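Local coordinates for succinate dehydrogenase subunit A (Mycolicibacterium smegmatis, PDB 7D6V), which probably oxidises succinate to fumarate on its bound FAD, as the flavoprotein subunit of a respiratory succinate dehydrogenase that passes the electrons on toward quinone, at residues A[169-174]-A[190-195]; A[224-229]-A[537-542]; A[5-10]-A[196-201]. All coordinates share one frame; numbering follows the deposited sequence.

Interaction 1: residues A[169-174]-A[190-195]. With FAD (flavin-adenine dinucleotide), chain D.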
loop_
_atom_site.group_PDB
_atom_site.type_symbol
_atom_site.label_atom_id
_atom_site.label_comp_id
_atom_site.label_asym_id
_atom_site.label_seq_id
_atom_site.Cartn_x
_atom_site.Cartn_y
_atom_site.Cartn_z
ATOM N N PHE A 169 -9.407 15.942 9.595
ATOM C CA PHE A 169 -9.942 16.663 8.444
ATOM C C PHE A 169 -9.094 16.277 7.236
ATOM O O PHE A 169 -8.126 16.963 6.904
ATOM C CB PHE A 169 -9.927 18.182 8.655
ATOM C CG PHE A 169 -10.677 18.650 9.871
ATOM C CD1 PHE A 169 -11.901 19.282 9.739
ATOM C CD2 PHE A 169 -10.142 18.499 11.138
ATOM C CE1 PHE A 169 -12.586 19.730 10.846
ATOM C CE2 PHE A 169 -10.827 18.943 12.249
ATOM C CZ PHE A 169 -12.048 19.562 12.101
ATOM N N HIS A 170 -9.457 15.185 6.574
ATOM C CA HIS A 170 -8.746 14.770 5.377
ATOM C C HIS A 170 -9.315 15.484 4.155
ATOM O O HIS A 170 -10.429 16.011 4.181
ATOM C CB HIS A 170 -8.820 13.255 5.186
ATOM C CG HIS A 170 -10.202 12.745 4.930
ATOM N ND1 HIS A 170 -10.670 12.452 3.668
ATOM C CD2 HIS A 170 -11.218 12.467 5.780
ATOM C CE1 HIS A 170 -11.915 12.020 3.752
ATOM N NE2 HIS A 170 -12.271 12.020 5.022
ATOM N N GLU A 171 -8.525 15.493 3.079
ATOM C CA GLU A 171 -8.867 16.211 1.850
ATOM C C GLU A 171 -9.068 17.701 2.123
ATOM O O GLU A 171 -9.949 18.343 1.553
ATOM C CB GLU A 171 -10.108 15.613 1.181
ATOM C CG GLU A 171 -9.954 14.197 0.642
ATOM C CD GLU A 171 -8.995 14.105 -0.522
ATOM O OE1 GLU A 171 -8.901 15.080 -1.293
ATOM O OE2 GLU A 171 -8.346 13.053 -0.682
ATOM N N THR A 172 -8.244 18.253 3.010
ATOM C CA THR A 172 -8.302 19.661 3.378
ATOM C C THR A 172 -6.919 20.267 3.209
ATOM O O THR A 172 -5.925 19.681 3.644
ATOM C CB THR A 172 -8.790 19.841 4.818
ATOM O OG1 THR A 172 -10.017 19.125 4.999
ATOM C CG2 THR A 172 -9.027 21.307 5.123
ATOM N N SER A 173 -6.856 21.438 2.584
ATOM C CA SER A 173 -5.598 22.094 2.261
ATOM C C SER A 173 -5.535 23.441 2.961
ATOM O O SER A 173 -6.461 24.248 2.842
ATOM C CB SER A 173 -5.451 22.269 0.749
ATOM O OG SER A 173 -4.250 22.939 0.424
ATOM N N ILE A 174 -4.447 23.681 3.686
ATOM C CA ILE A 174 -4.241 24.923 4.423
ATOM C C ILE A 174 -3.428 25.868 3.554
ATOM O O ILE A 174 -2.373 25.492 3.032
ATOM C CB ILE A 174 -3.538 24.666 5.766
ATOM C CG1 ILE A 174 -4.424 23.820 6.681
ATOM C CG2 ILE A 174 -3.180 25.976 6.437
ATOM C CD1 ILE A 174 -5.726 24.482 7.061
ATOM N N TYR A 190 -9.172 25.442 2.710
ATOM C CA TYR A 190 -10.375 25.090 1.975
ATOM C C TYR A 190 -10.530 23.579 1.936
ATOM O O TYR A 190 -9.553 22.833 2.033
ATOM C CB TYR A 190 -10.350 25.648 0.541
ATOM C CG TYR A 190 -9.225 25.105 -0.309
ATOM C CD1 TYR A 190 -7.997 25.741 -0.351
ATOM C CD2 TYR A 190 -9.391 23.955 -1.067
ATOM C CE1 TYR A 190 -6.968 25.248 -1.120
ATOM C CE2 TYR A 190 -8.367 23.454 -1.834
ATOM C CZ TYR A 190 -7.158 24.107 -1.860
ATOM O OH TYR A 190 -6.130 23.615 -2.625
ATOM N N TYR A 191 -11.774 23.141 1.787
ATOM C CA TYR A 191 -12.070 21.739 1.533
ATOM C C TYR A 191 -11.901 21.452 0.050
ATOM O O TYR A 191 -12.424 22.184 -0.792
ATOM C CB TYR A 191 -13.493 21.403 1.969
ATOM C CG TYR A 191 -13.710 21.384 3.461
ATOM C CD1 TYR A 191 -14.458 22.370 4.084
ATOM C CD2 TYR A 191 -13.187 20.368 4.243
ATOM C CE1 TYR A 191 -14.666 22.354 5.441
ATOM C CE2 TYR A 191 -13.391 20.343 5.602
ATOM C CZ TYR A 191 -14.133 21.338 6.195
ATOM O OH TYR A 191 -14.341 21.318 7.552
ATOM N N ARG A 192 -11.168 20.387 -0.271
ATOM C CA ARG A 192 -10.994 20.028 -1.673
ATOM C C ARG A 192 -12.322 19.656 -2.314
ATOM O O ARG A 192 -12.605 20.063 -3.443
ATOM C CB ARG A 192 -9.998 18.879 -1.812
ATOM C CG ARG A 192 -8.570 19.237 -1.478
ATOM C CD ARG A 192 -7.632 18.136 -1.926
ATOM N NE ARG A 192 -7.357 18.212 -3.355
ATOM C CZ ARG A 192 -6.942 17.189 -4.093
ATOM N NH1 ARG A 192 -6.755 16.002 -3.539
ATOM N NH2 ARG A 192 -6.718 17.353 -5.387
ATOM N N GLU A 193 -13.163 18.911 -1.596
ATOM C CA GLU A 193 -14.385 18.375 -2.189
ATOM C C GLU A 193 -15.337 19.484 -2.622
ATOM O O GLU A 193 -15.901 19.438 -3.720
ATOM C CB GLU A 193 -15.072 17.440 -1.197
ATOM C CG GLU A 193 -16.527 17.163 -1.520
ATOM C CD GLU A 193 -17.255 16.481 -0.386
ATOM O OE1 GLU A 193 -16.665 16.356 0.706
ATOM O OE2 GLU A 193 -18.414 16.065 -0.587
ATOM N N THR A 194 -15.529 20.492 -1.774
ATOM C CA THR A 194 -16.536 21.512 -2.019
ATOM C C THR A 194 -15.968 22.883 -2.348
ATOM O O THR A 194 -16.700 23.719 -2.885
ATOM C CB THR A 194 -17.464 21.648 -0.803
ATOM O OG1 THR A 194 -16.680 21.822 0.382
ATOM C CG2 THR A 194 -18.322 20.410 -0.650
ATOM N N GLY A 195 -14.698 23.135 -2.046
ATOM C CA GLY A 195 -14.135 24.451 -2.243
ATOM C C GLY A 195 -14.530 25.471 -1.202
ATOM O O GLY A 195 -14.302 26.666 -1.412
HETATM P PA FAD D . 4.556 12.947 4.901
HETATM O O1A FAD D . 3.940 11.857 5.696
HETATM O O2A FAD D . 5.269 12.618 3.647
HETATM O O5B FAD D . 3.382 13.952 4.499
HETATM C C5B FAD D . 3.121 15.169 5.173
HETATM C C4B FAD D . 1.622 15.354 5.340
HETATM O O4B FAD D . 1.289 16.738 5.315
HETATM C C3B FAD D . 0.792 14.722 4.249
HETATM O O3B FAD D . -0.307 14.080 4.877
HETATM C C2B FAD D . 0.265 15.885 3.450
HETATM O O2B FAD D . -0.996 15.616 2.852
HETATM C C1B FAD D . 0.144 16.946 4.503
HETATM N N9A FAD D . 0.162 18.292 3.910
HETATM C C8A FAD D . 1.121 18.812 3.146
HETATM N N7A FAD D . 0.812 20.069 2.781
HETATM C C5A FAD D . -0.376 20.364 3.318
HETATM C C6A FAD D . -1.287 21.518 3.332
HETATM N N6A FAD D . -0.988 22.652 2.679
HETATM N N1A FAD D . -2.429 21.405 4.019
HETATM C C2A FAD D . -2.753 20.294 4.685
HETATM N N3A FAD D . -1.977 19.213 4.714
HETATM C C4A FAD D . -0.799 19.188 4.063
HETATM N N1 FAD D . 13.152 7.462 4.404
HETATM C C2 FAD D . 13.743 6.429 5.037
HETATM O O2 FAD D . 14.234 6.625 6.152
HETATM N N3 FAD D . 13.827 5.204 4.519
HETATM C C4 FAD D . 13.330 4.913 3.324
HETATM O O4 FAD D . 13.419 3.767 2.864
HETATM C C4X FAD D . 12.667 5.979 2.555
HETATM N N5 FAD D . 12.142 5.752 1.342
HETATM C C5X FAD D . 11.540 6.745 0.670
HETATM C C6 FAD D . 11.000 6.493 -0.580
HETATM C C7 FAD D . 10.382 7.510 -1.282
HETATM C C7M FAD D . 9.797 7.250 -2.637
HETATM C C8 FAD D . 10.298 8.863 -0.697
HETATM C C8M FAD D . 9.626 9.968 -1.458
HETATM C C9 FAD D . 10.831 9.122 0.552
HETATM C C9A FAD D . 11.450 8.106 1.252
HETATM N N10 FAD D . 11.992 8.365 2.513
HETATM C C10 FAD D . 12.607 7.307 3.188
HETATM C "C1'" FAD D . 11.905 9.690 3.116
HETATM C "C2'" FAD D . 10.819 9.689 4.185
HETATM O "O2'" FAD D . 9.733 8.859 3.781
HETATM C "C3'" FAD D . 10.247 11.073 4.432
HETATM O "O3'" FAD D . 11.270 11.896 4.973
HETATM C "C4'" FAD D . 9.097 11.008 5.424
HETATM O "O4'" FAD D . 8.056 10.197 4.900
HETATM C "C5'" FAD D . 8.518 12.375 5.731
HETATM O "O5'" FAD D . 7.336 12.174 6.491
HETATM P P FAD D . 6.446 13.376 7.041
HETATM O O1P FAD D . 5.554 12.813 8.089
HETATM O O2P FAD D . 7.321 14.524 7.394
HETATM O O3P FAD D . 5.557 13.837 5.782
#
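T172 and S173 run antiparallel to Y191 and Y190: S173 and Y190 exchange both backbone hydrogen bonds (S173 N to Y190 O 3.1 Å and the reverse pair), while T172 faces Y191 as a non-hydrogen-bonded pair. One residue further out, R192 N reaches E171 O at 3.0 Å. On the face bearing Y190, its CG sits between backbone N and carbonyl carbon (chi1 62°), and S173 CB lies over one face of its ring, 4.0 Å from the centroid. A side chain as small as serine lets the ring come this close. These strands form the beta hairpin 172-179/184-191, joined here at its open end, next to the FAD adenine. I174 reads the Watson-Crick edge of that base: its N donates to FAD N1A (3.1 Å) and its O accepts from FAD N6A. On the other face, T172 and Y191 lie side by side; OG1 of T172 packs 3.5 Å from Y191 CD2, while the hydroxyl donates to H170 O from above the carbonyl plane. The tyrosine OH stops at the F169 ring edge and is hydrogen-bonded to E5. Beyond the strands, R192 crosses E171 obliquely, NH1 meeting OE1 at 3.2 Å in a salt bridge whose hydrogen bond is weak.

Interaction 2: residues A[224-229]-A[537-542]. With FAD (flavin-adenine dinucleotide), chain D.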
loop_
_atom_site.group_PDB
_atom_site.type_symbol
_atom_site.label_atom_id
_atom_site.label_comp_id
_atom_site.label_asym_id
_atom_site.label_seq_id
_atom_site.Cartn_x
_atom_site.Cartn_y
_atom_site.Cartn_z
ATOM N N GLU A 224 1.571 15.717 -3.270
ATOM C CA GLU A 224 1.387 16.677 -2.192
ATOM C C GLU A 224 2.668 17.396 -1.787
ATOM O O GLU A 224 2.613 18.289 -0.936
ATOM C CB GLU A 224 0.789 15.970 -0.972
ATOM C CG GLU A 224 1.724 14.966 -0.323
ATOM C CD GLU A 224 0.993 13.973 0.556
ATOM O OE1 GLU A 224 1.662 13.130 1.185
ATOM O OE2 GLU A 224 -0.252 14.033 0.615
ATOM N N TYR A 225 3.812 17.049 -2.374
ATOM C CA TYR A 225 5.091 17.645 -1.984
ATOM C C TYR A 225 5.336 18.925 -2.784
ATOM O O TYR A 225 6.257 19.032 -3.593
ATOM C CB TYR A 225 6.222 16.644 -2.174
ATOM C CG TYR A 225 6.497 15.800 -0.956
ATOM C CD1 TYR A 225 5.501 15.543 -0.028
ATOM C CD2 TYR A 225 7.753 15.258 -0.734
ATOM C CE1 TYR A 225 5.746 14.772 1.084
ATOM C CE2 TYR A 225 8.007 14.486 0.376
ATOM C CZ TYR A 225 7.003 14.246 1.282
ATOM O OH TYR A 225 7.254 13.477 2.393
ATOM N N THR A 226 4.493 19.920 -2.523
ATOM C CA THR A 226 4.557 21.195 -3.222
ATOM C C THR A 226 5.254 22.279 -2.414
ATOM O O THR A 226 5.117 23.462 -2.737
ATOM C CB THR A 226 3.152 21.663 -3.609
ATOM O OG1 THR A 226 2.381 21.895 -2.425
ATOM C CG2 THR A 226 2.460 20.622 -4.467
ATOM N N GLY A 227 5.996 21.910 -1.378
ATOM C CA GLY A 227 6.680 22.892 -0.569
ATOM C C GLY A 227 5.808 23.622 0.423
ATOM O O GLY A 227 6.256 24.620 0.996
ATOM N N ASP A 228 4.577 23.170 0.630
ATOM C CA ASP A 228 3.740 23.744 1.670
ATOM C C ASP A 228 4.363 23.474 3.032
ATOM O O ASP A 228 5.094 22.499 3.224
ATOM C CB ASP A 228 2.334 23.155 1.610
ATOM C CG ASP A 228 1.617 23.490 0.323
ATOM O OD1 ASP A 228 1.911 24.548 -0.266
ATOM O OD2 ASP A 228 0.759 22.693 -0.103
ATOM N N GLY A 229 4.075 24.348 3.984
ATOM C CA GLY A 229 4.721 24.237 5.272
ATOM C C GLY A 229 5.972 25.080 5.317
ATOM O O GLY A 229 6.078 25.977 6.154
ATOM N N ALA A 537 -2.846 26.123 -9.049
ATOM C CA ALA A 537 -2.593 27.559 -9.036
ATOM C C ALA A 537 -2.293 28.052 -7.628
ATOM O O ALA A 537 -1.476 28.960 -7.442
ATOM C CB ALA A 537 -3.788 28.306 -9.620
ATOM N N ILE A 538 -2.953 27.475 -6.625
ATOM C CA ILE A 538 -2.668 27.861 -5.246
ATOM C C ILE A 538 -1.294 27.353 -4.813
ATOM O O ILE A 538 -0.524 28.082 -4.182
ATOM C CB ILE A 538 -3.782 27.361 -4.309
ATOM C CG1 ILE A 538 -5.098 28.066 -4.629
ATOM C CG2 ILE A 538 -3.410 27.597 -2.858
ATOM C CD1 ILE A 538 -6.299 27.394 -4.015
ATOM N N ASP A 539 -0.967 26.100 -5.144
ATOM C CA ASP A 539 0.323 25.524 -4.765
ATOM C C ASP A 539 1.504 26.215 -5.437
ATOM O O ASP A 539 2.626 26.160 -4.911
ATOM C CB ASP A 539 0.362 24.035 -5.111
ATOM C CG ASP A 539 -0.613 23.217 -4.293
ATOM O OD1 ASP A 539 -0.763 23.494 -3.085
ATOM O OD2 ASP A 539 -1.218 22.281 -4.857
ATOM N N MET A 540 1.281 26.838 -6.596
ATOM C CA MET A 540 2.387 27.406 -7.353
ATOM C C MET A 540 3.084 28.533 -6.601
ATOM O O MET A 540 4.288 28.733 -6.778
ATOM C CB MET A 540 1.890 27.900 -8.709
ATOM C CG MET A 540 2.096 26.910 -9.847
ATOM S SD MET A 540 3.799 26.349 -9.999
ATOM C CE MET A 540 4.535 27.755 -10.822
ATOM N N ARG A 541 2.364 29.274 -5.755
ATOM C CA ARG A 541 3.008 30.366 -5.027
ATOM C C ARG A 541 3.985 29.835 -3.980
ATOM O O ARG A 541 5.101 30.356 -3.836
ATOM C CB ARG A 541 1.946 31.280 -4.405
ATOM C CG ARG A 541 1.227 30.727 -3.186
ATOM C CD ARG A 541 0.067 31.611 -2.762
ATOM N NE ARG A 541 0.497 32.820 -2.066
ATOM C CZ ARG A 541 0.165 33.121 -0.814
ATOM N NH1 ARG A 541 -0.599 32.299 -0.112
ATOM N NH2 ARG A 541 0.596 34.245 -0.264
ATOM N N ASN A 542 3.599 28.771 -3.269
ATOM C CA ASN A 542 4.519 28.121 -2.346
ATOM C C ASN A 542 5.710 27.541 -3.089
ATOM O O ASN A 542 6.854 27.649 -2.628
ATOM C CB ASN A 542 3.797 27.024 -1.568
ATOM C CG ASN A 542 2.501 27.501 -0.961
ATOM O OD1 ASN A 542 2.416 28.616 -0.452
ATOM N ND2 ASN A 542 1.481 26.659 -1.013
HETATM P PA FAD D . 4.556 12.947 4.901
HETATM O O1A FAD D . 3.940 11.857 5.696
HETATM O O2A FAD D . 5.269 12.618 3.647
HETATM O O5B FAD D . 3.382 13.952 4.499
HETATM C C5B FAD D . 3.121 15.169 5.173
HETATM C C4B FAD D . 1.622 15.354 5.340
HETATM O O4B FAD D . 1.289 16.738 5.315
HETATM C C3B FAD D . 0.792 14.722 4.249
HETATM O O3B FAD D . -0.307 14.080 4.877
HETATM C C2B FAD D . 0.265 15.885 3.450
HETATM O O2B FAD D . -0.996 15.616 2.852
HETATM C C1B FAD D . 0.144 16.946 4.503
HETATM N N9A FAD D . 0.162 18.292 3.910
HETATM C C8A FAD D . 1.121 18.812 3.146
HETATM N N7A FAD D . 0.812 20.069 2.781
HETATM C C5A FAD D . -0.376 20.364 3.318
HETATM C C6A FAD D . -1.287 21.518 3.332
HETATM N N6A FAD D . -0.988 22.652 2.679
HETATM N N1A FAD D . -2.429 21.405 4.019
HETATM C C2A FAD D . -2.753 20.294 4.685
HETATM N N3A FAD D . -1.977 19.213 4.714
HETATM C C4A FAD D . -0.799 19.188 4.063
HETATM N N1 FAD D . 13.152 7.462 4.404
HETATM C C2 FAD D . 13.743 6.429 5.037
HETATM O O2 FAD D . 14.234 6.625 6.152
HETATM N N3 FAD D . 13.827 5.204 4.519
HETATM C C4 FAD D . 13.330 4.913 3.324
HETATM O O4 FAD D . 13.419 3.767 2.864
HETATM C C4X FAD D . 12.667 5.979 2.555
HETATM N N5 FAD D . 12.142 5.752 1.342
HETATM C C5X FAD D . 11.540 6.745 0.670
HETATM C C6 FAD D . 11.000 6.493 -0.580
HETATM C C7 FAD D . 10.382 7.510 -1.282
HETATM C C7M FAD D . 9.797 7.250 -2.637
HETATM C C8 FAD D . 10.298 8.863 -0.697
HETATM C C8M FAD D . 9.626 9.968 -1.458
HETATM C C9 FAD D . 10.831 9.122 0.552
HETATM C C9A FAD D . 11.450 8.106 1.252
HETATM N N10 FAD D . 11.992 8.365 2.513
HETATM C C10 FAD D . 12.607 7.307 3.188
HETATM C "C1'" FAD D . 11.905 9.690 3.116
HETATM C "C2'" FAD D . 10.819 9.689 4.185
HETATM O "O2'" FAD D . 9.733 8.859 3.781
HETATM C "C3'" FAD D . 10.247 11.073 4.432
HETATM O "O3'" FAD D . 11.270 11.896 4.973
HETATM C "C4'" FAD D . 9.097 11.008 5.424
HETATM O "O4'" FAD D . 8.056 10.197 4.900
HETATM C "C5'" FAD D . 8.518 12.375 5.731
HETATM O "O5'" FAD D . 7.336 12.174 6.491
HETATM P P FAD D . 6.446 13.376 7.041
HETATM O O1P FAD D . 5.554 12.813 8.089
HETATM O O2P FAD D . 7.321 14.524 7.394
HETATM O O3P FAD D . 5.557 13.837 5.782
#
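T226 and D228 face D539 and N542 where a loop of the FAD-binding domain meets helix 532-556 of the fumarate reductase flavoprotein C-terminal region. The closer-packed part is made by these four side chains. That of D539 crosses that of T226 obliquely, with CB atoms of the two residues 4.0 Å apart and D539 OD1 3.6 Å from T226 OG1; threonine gives this spot a methyl as well as a hydroxyl. D539 OD1 also comes within 3.4 Å of D228 OD2, two acceptors of like charge. K39 probably eases that repulsion, since it forms a salt bridge with D228 and a long, weak ion pair with D539. N542 sets its CB 3.4 Å from D228 OD1, while its OD1 is held by R235. The contact thins at G227, whose O stands 4.3 Å from N542 CB and whose positive phi (78°) glycine adopts easily. No solvent side opens here, as every touching residue is buried. The loop's other side grips the cofactor: Y225 OH donates to FAD O2A, the adenine N6A makes a weak bond to D228 OD2, and E224, extended beyond CG, accepts the ribose hydroxyl FAD O2B on OE2 at 2.8 Å.

Interaction 3: residues A[5-10]-A[196-201]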
loop_
_atom_site.group_PDB
_atom_site.type_symbol
_atom_site.label_atom_id
_atom_site.label_comp_id
_atom_site.label_asym_id
_atom_site.label_seq_id
_atom_site.Cartn_x
_atom_site.Cartn_y
_atom_site.Cartn_z
ATOM N N GLU A 5 -16.608 28.362 7.672
ATOM C CA GLU A 5 -16.818 27.322 8.672
ATOM C C GLU A 5 -15.687 27.389 9.689
ATOM O O GLU A 5 -14.524 27.204 9.333
ATOM C CB GLU A 5 -16.878 25.943 8.019
ATOM C CG GLU A 5 -16.791 24.790 8.999
ATOM C CD GLU A 5 -16.979 23.444 8.333
ATOM O OE1 GLU A 5 -17.999 23.261 7.640
ATOM O OE2 GLU A 5 -16.105 22.569 8.499
ATOM N N ARG A 6 -16.028 27.630 10.953
ATOM C CA ARG A 6 -15.041 27.901 11.990
ATOM C C ARG A 6 -15.001 26.783 13.021
ATOM O O ARG A 6 -16.043 26.302 13.475
ATOM C CB ARG A 6 -15.332 29.226 12.693
ATOM C CG ARG A 6 -15.476 30.400 11.756
ATOM C CD ARG A 6 -16.050 31.594 12.482
ATOM N NE ARG A 6 -15.023 32.320 13.217
ATOM C CZ ARG A 6 -14.524 33.490 12.837
ATOM N NH1 ARG A 6 -13.592 34.084 13.568
ATOM N NH2 ARG A 6 -14.960 34.065 11.725
ATOM N N HIS A 7 -13.789 26.386 13.393
ATOM C CA HIS A 7 -13.564 25.383 14.422
ATOM C C HIS A 7 -12.577 25.922 15.446
ATOM O O HIS A 7 -11.699 26.724 15.121
ATOM C CB HIS A 7 -13.036 24.079 13.826
ATOM C CG HIS A 7 -13.928 23.489 12.782
ATOM N ND1 HIS A 7 -15.077 22.794 13.090
ATOM C CD2 HIS A 7 -13.841 23.489 11.432
ATOM C CE1 HIS A 7 -15.661 22.394 11.976
ATOM N NE2 HIS A 7 -14.930 22.802 10.955
ATOM N N SER A 8 -12.732 25.479 16.690
ATOM C CA SER A 8 -11.897 25.924 17.797
ATOM C C SER A 8 -11.207 24.715 18.411
ATOM O O SER A 8 -11.874 23.759 18.818
ATOM C CB SER A 8 -12.728 26.661 18.845
ATOM O OG SER A 8 -11.900 27.257 19.824
ATOM N N TYR A 9 -9.878 24.761 18.477
ATOM C CA TYR A 9 -9.083 23.667 19.013
ATOM C C TYR A 9 -7.909 24.236 19.796
ATOM O O TYR A 9 -7.676 25.445 19.817
ATOM C CB TYR A 9 -8.589 22.736 17.901
ATOM C CG TYR A 9 -9.677 21.876 17.313
ATOM C CD1 TYR A 9 -10.010 20.660 17.887
ATOM C CD2 TYR A 9 -10.382 22.287 16.193
ATOM C CE1 TYR A 9 -11.008 19.875 17.357
ATOM C CE2 TYR A 9 -11.381 21.510 15.658
ATOM C CZ TYR A 9 -11.691 20.306 16.243
ATOM O OH TYR A 9 -12.688 19.526 15.711
ATOM N N ASP A 10 -7.176 23.345 20.459
ATOM C CA ASP A 10 -5.971 23.735 21.182
ATOM C C ASP A 10 -4.739 23.723 20.288
ATOM O O ASP A 10 -3.881 24.602 20.404
ATOM C CB ASP A 10 -5.744 22.808 22.377
ATOM C CG ASP A 10 -6.730 23.047 23.498
ATOM O OD1 ASP A 10 -7.048 24.221 23.774
ATOM O OD2 ASP A 10 -7.185 22.058 24.108
ATOM N N ASN A 196 -15.113 25.038 -0.090
ATOM C CA ASN A 196 -15.573 25.939 0.953
ATOM C C ASN A 196 -14.461 26.194 1.960
ATOM O O ASN A 196 -13.587 25.353 2.175
ATOM C CB ASN A 196 -16.797 25.360 1.659
ATOM C CG ASN A 196 -18.056 25.493 0.836
ATOM O OD1 ASN A 196 -18.357 26.562 0.309
ATOM N ND2 ASN A 196 -18.801 24.406 0.719
ATOM N N PHE A 197 -14.514 27.360 2.596
ATOM C CA PHE A 197 -13.418 27.850 3.419
ATOM C C PHE A 197 -13.628 27.501 4.887
ATOM O O PHE A 197 -14.714 27.708 5.445
ATOM C CB PHE A 197 -13.254 29.358 3.246
ATOM C CG PHE A 197 -12.938 29.762 1.839
ATOM C CD1 PHE A 197 -12.006 29.058 1.102
ATOM C CD2 PHE A 197 -13.584 30.829 1.247
ATOM C CE1 PHE A 197 -11.718 29.413 -0.191
ATOM C CE2 PHE A 197 -13.299 31.188 -0.048
ATOM C CZ PHE A 197 -12.364 30.482 -0.767
ATOM N N VAL A 198 -12.572 26.983 5.504
ATOM C CA VAL A 198 -12.570 26.570 6.897
ATOM C C VAL A 198 -11.460 27.313 7.629
ATOM O O VAL A 198 -10.336 27.439 7.130
ATOM C CB VAL A 198 -12.411 25.038 7.030
ATOM C CG1 VAL A 198 -11.149 24.557 6.335
ATOM C CG2 VAL A 198 -12.418 24.623 8.488
ATOM N N LEU A 199 -11.796 27.836 8.803
ATOM C CA LEU A 199 -10.861 28.535 9.669
ATOM C C LEU A 199 -10.755 27.785 10.987
ATOM O O LEU A 199 -11.765 27.563 11.663
ATOM C CB LEU A 199 -11.307 29.977 9.909
ATOM C CG LEU A 199 -10.578 30.714 11.031
ATOM C CD1 LEU A 199 -9.126 30.963 10.662
ATOM C CD2 LEU A 199 -11.284 32.014 11.352
ATOM N N PHE A 200 -9.538 27.408 11.348
ATOM C CA PHE A 200 -9.239 26.845 12.653
ATOM C C PHE A 200 -8.684 27.943 13.547
ATOM O O PHE A 200 -8.033 28.876 13.077
ATOM C CB PHE A 200 -8.246 25.691 12.530
ATOM C CG PHE A 200 -8.707 24.600 11.606
ATOM C CD1 PHE A 200 -9.466 23.548 12.080
ATOM C CD2 PHE A 200 -8.391 24.635 10.261
ATOM C CE1 PHE A 200 -9.894 22.551 11.232
ATOM C CE2 PHE A 200 -8.817 23.641 9.410
ATOM C CZ PHE A 200 -9.568 22.599 9.895
ATOM N N GLU A 201 -8.962 27.840 14.841
ATOM C CA GLU A 201 -8.657 28.898 15.798
ATOM C C GLU A 201 -7.827 28.356 16.952
ATOM O O GLU A 201 -8.129 28.573 18.126
ATOM C CB GLU A 201 -9.936 29.555 16.302
ATOM C CG GLU A 201 -10.529 30.560 15.339
ATOM C CD GLU A 201 -12.005 30.795 15.582
ATOM O OE1 GLU A 201 -12.812 29.910 15.229
ATOM O OE2 GLU A 201 -12.361 31.864 16.122
#
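E5, R6 and H7 pair in parallel with V198, L199 and F200, two short strands whose axes come within 4.7 Å at 21°. The bonds zigzag between them as parallel strands require: E5 N donates to F197 O, E5 O accepts from L199 N at 2.8 Å, and H7 N donates to L199 O at 2.9 Å. A weak bond from E201 N to H7 O follows where the strands end, and CA-H...O contacts such as V198 CA to E5 O fill in between.

On the face carrying E5 and H7, the histidine crosses V198 at about a right angle, and CG2 of the valine, anti to its backbone N, touches the ring edge at H7 CD2 (3.5 Å). The imidazole runs beside F200, pointing the same way; their planes are 28° apart, but the rings are slid so far that they barely overlap. On the opposite face R6 lies alongside L199, and CD2 of the leucine covers the centre of one guanidinium face, 3.8 Å above it. E201 OE2 approaches that guanidinium at its edge, in plane, as a long salt bridge to NH1 (3.6 Å). Leucine thus supports the flat cation while the acid supplies charge, on a side where R6 is exposed.

Further out, H7 is turned by its own strand: NE2 donates to E5 OE2 at 2.7 Å, nearly in the imidazole plane and on the anti side of the carboxylate, but tilted out of the carboxylate plane. Y191 OH shares that oxygen. The F169 ring meets H7 and packs edge-to-face on F200, while V461 of helix 458-469 touches L199 and T465, V468 and L469 bury F197. Strand 5-7 is one of the two outer strands, within this chain, of a mixed four-stranded sheet that flanks the parallel, Rossmann-type sheet of the FAD-binding domain.

Interactions 1 and 3 share a sheet: strands 184-191 and 197-200 are its neighbouring middle strands, and 172-179 and 5-7 its outer ones. Their centres lie about 12 Å apart, joined by a probable hydrogen bond from Y191 N to N196 O (2.9 Å). Along the chain, interaction 3 brackets interaction 1. Interaction 2 stands about 14 Å from interaction 1, centre to centre, and meets it where Y190 CE1 packs on I538 CD1 at 3.7 Å. Both hold the FAD adenine, with N6A bonded to each, and interaction 2 continues along the ribose and diphosphate. Interaction 3, about 21 Å from interaction 2 between centres, approaches the cofactor through F200, about 8 Å from FAD.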